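Long-range contact in surface-associated protein CshB (Streptococcus gordonii, PDB 6YZG), which is a cell-wall-anchored streptococcal surface adhesin that probably binds host fibronectin, represented here by its non-repetitive domain 2: residues Glu146-Pro150 / Asn228-Arg233. Numbering follows the deposited sequence.
Sequences EDANP and NRSNER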
loop_
_atom_site.group_PDB
_atom_site.type_symbol
_atom_site.label_atom_id
_atom_site.label_comp_id
_atom_site.label_asym_id
_atom_site.label_seq_id
_atom_site.Cartn_x
_atom_site.Cartn_y
_atom_site.Cartn_z
ATOM N N GLU A 146 2.086 6.666 -8.386
ATOM C CA GLU A 146 1.735 5.337 -7.831
ATOM C C GLU A 146 2.262 5.167 -6.417
ATOM O O GLU A 146 3.220 5.781 -6.033
ATOM C CB GLU A 146 2.304 4.214 -8.689
ATOM C CG GLU A 146 1.727 4.149 -10.078
ATOM C CD GLU A 146 0.383 3.439 -10.073
ATOM O OE1 GLU A 146 0.019 2.880 -9.045
ATOM O OE2 GLU A 146 -0.269 3.465 -11.080
ATOM N N ASP A 147 1.641 4.236 -5.708
ATOM C CA ASP A 147 2.119 3.869 -4.361
ATOM C C ASP A 147 3.428 3.082 -4.507
ATOM O O ASP A 147 3.665 2.475 -5.515
ATOM C CB ASP A 147 1.103 3.014 -3.602
ATOM C CG ASP A 147 1.088 3.347 -2.111
ATOM O OD1 ASP A 147 2.044 3.933 -1.624
ATOM O OD2 ASP A 147 0.078 3.097 -1.461
ATOM N N ALA A 148 4.248 3.187 -3.488
ATOM C CA ALA A 148 5.531 2.483 -3.440
ATOM C C ALA A 148 5.693 1.775 -2.088
ATOM O O ALA A 148 5.537 2.380 -1.075
ATOM C CB ALA A 148 6.636 3.485 -3.650
ATOM N N ASN A 149 5.952 0.495 -2.157
ATOM C CA ASN A 149 6.400 -0.286 -1.003
ATOM C C ASN A 149 7.918 -0.121 -0.912
ATOM O O ASN A 149 8.561 0.480 -1.776
ATOM C CB ASN A 149 5.843 -1.695 -1.152
ATOM C CG ASN A 149 6.463 -2.513 -2.242
ATOM O OD1 ASN A 149 7.686 -2.551 -2.360
ATOM N ND2 ASN A 149 5.630 -3.243 -2.986
ATOM N N PRO A 150 8.584 -0.609 0.142
ATOM C CA PRO A 150 10.004 -0.395 0.326
ATOM C C PRO A 150 10.917 -0.959 -0.766
ATOM O O PRO A 150 12.073 -0.560 -0.765
ATOM C CB PRO A 150 10.288 -1.109 1.667
ATOM C CG PRO A 150 8.968 -1.044 2.369
ATOM C CD PRO A 150 7.964 -1.318 1.280
ATOM N N ASN A 228 11.206 7.326 -1.913
ATOM C CA ASN A 228 10.393 7.325 -0.685
ATOM C C ASN A 228 9.106 6.521 -0.847
ATOM O O ASN A 228 8.847 5.964 -1.871
ATOM C CB ASN A 228 9.843 8.719 -0.433
ATOM C CG ASN A 228 10.913 9.774 -0.423
ATOM O OD1 ASN A 228 11.871 9.683 0.302
ATOM N ND2 ASN A 228 10.736 10.769 -1.267
ATOM N N ARG A 229 8.327 6.551 0.234
ATOM C CA ARG A 229 6.932 6.038 0.274
ATOM C C ARG A 229 6.097 6.958 1.164
ATOM O O ARG A 229 6.590 7.471 2.141
ATOM C CB ARG A 229 6.876 4.552 0.594
ATOM C CG ARG A 229 7.675 4.091 1.797
ATOM C CD ARG A 229 7.616 2.597 1.820
ATOM N NE ARG A 229 6.286 2.118 1.510
ATOM C CZ ARG A 229 5.533 1.469 2.373
ATOM N NH1 ARG A 229 4.324 1.064 2.039
ATOM N NH2 ARG A 229 6.024 1.214 3.567
ATOM N N SER A 230 4.857 7.206 0.752
ATOM C CA SER A 230 3.870 8.024 1.513
ATOM C C SER A 230 3.575 7.279 2.822
ATOM O O SER A 230 3.627 6.032 2.747
ATOM C CB SER A 230 2.592 8.283 0.737
ATOM O OG SER A 230 1.591 8.780 1.623
ATOM N N ASN A 231 3.388 8.028 3.930
ATOM C CA ASN A 231 3.375 7.517 5.331
ATOM C C ASN A 231 1.988 7.700 5.973
ATOM O O ASN A 231 1.830 7.287 7.149
ATOM C CB ASN A 231 4.495 8.155 6.186
ATOM C CG ASN A 231 4.217 9.556 6.702
ATOM O OD1 ASN A 231 3.269 10.205 6.279
ATOM N ND2 ASN A 231 5.071 10.061 7.586
ATOM N N GLU A 232 1.020 8.300 5.275
ATOM C CA GLU A 232 -0.310 8.543 5.886
ATOM C C GLU A 232 -1.317 7.576 5.261
ATOM O O GLU A 232 -1.619 7.716 4.058
ATOM C CB GLU A 232 -0.732 10.013 5.825
ATOM C CG GLU A 232 -0.832 10.619 4.437
ATOM C CD GLU A 232 -1.395 12.028 4.503
ATOM O OE1 GLU A 232 -2.304 12.350 3.706
ATOM O OE2 GLU A 232 -0.937 12.796 5.379
ATOM N N ARG A 233 -1.781 6.617 6.065
ATOM C CA ARG A 233 -2.881 5.692 5.707
ATOM C C ARG A 233 -4.027 5.832 6.717
ATOM O O ARG A 233 -3.794 6.297 7.897
ATOM C CB ARG A 233 -2.403 4.240 5.656
ATOM C CG ARG A 233 -2.341 3.650 4.253
ATOM C CD ARG A 233 -3.615 3.685 3.400
ATOM N NE ARG A 233 -3.303 3.140 2.074
ATOM C CZ ARG A 233 -4.099 3.133 0.995
ATOM N NH1 ARG A 233 -3.660 2.598 -0.135
ATOM N NH2 ARG A 233 -5.310 3.664 1.023
#
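Arg229 reaches across to the backbone of Ala148, Asn149 and Pro150. It lies on strand 224-229, the middle strand of a three-stranded antiparallel sheet in non-repetitive domain 2 of the adhesin. Its partner is the loop between strands 134-144 and 153-158. Arg229 CB points at the loop and lies 3.0 Å from Ala148 O. CG sits between the backbone N and the carbonyl carbon (chi1 50°), which keeps the chain close to that carbonyl. Arg229 CD packs 3.7 Å from Pro150 N. The chain then bends at chi3 and brings NE back to Ala148 O. The hydrogen bond from Arg229 NE to Ala148 O is short, 2.7 Å, and nearly straight at 169°. It uses a lone pair of the oxygen, which lies at the guanidinium edge. Pro150 CD rests over one guanidinium face, offset toward the rim, and Pro150 CG is 3.9 Å from Arg229 NH2. The bond and the ring together probably limit how the guanidinium can turn.

Farther along, Arg233 heads into the subunit interface. Asp147 OD2 pairs there with Arg233 NE of the second subunit, and the relation is reciprocal. Within the chain, the bridge from Asp147 OD2 to Arg233 NH1 is long, 4.0 Å, with carboxylate and guanidinium planes 46° apart.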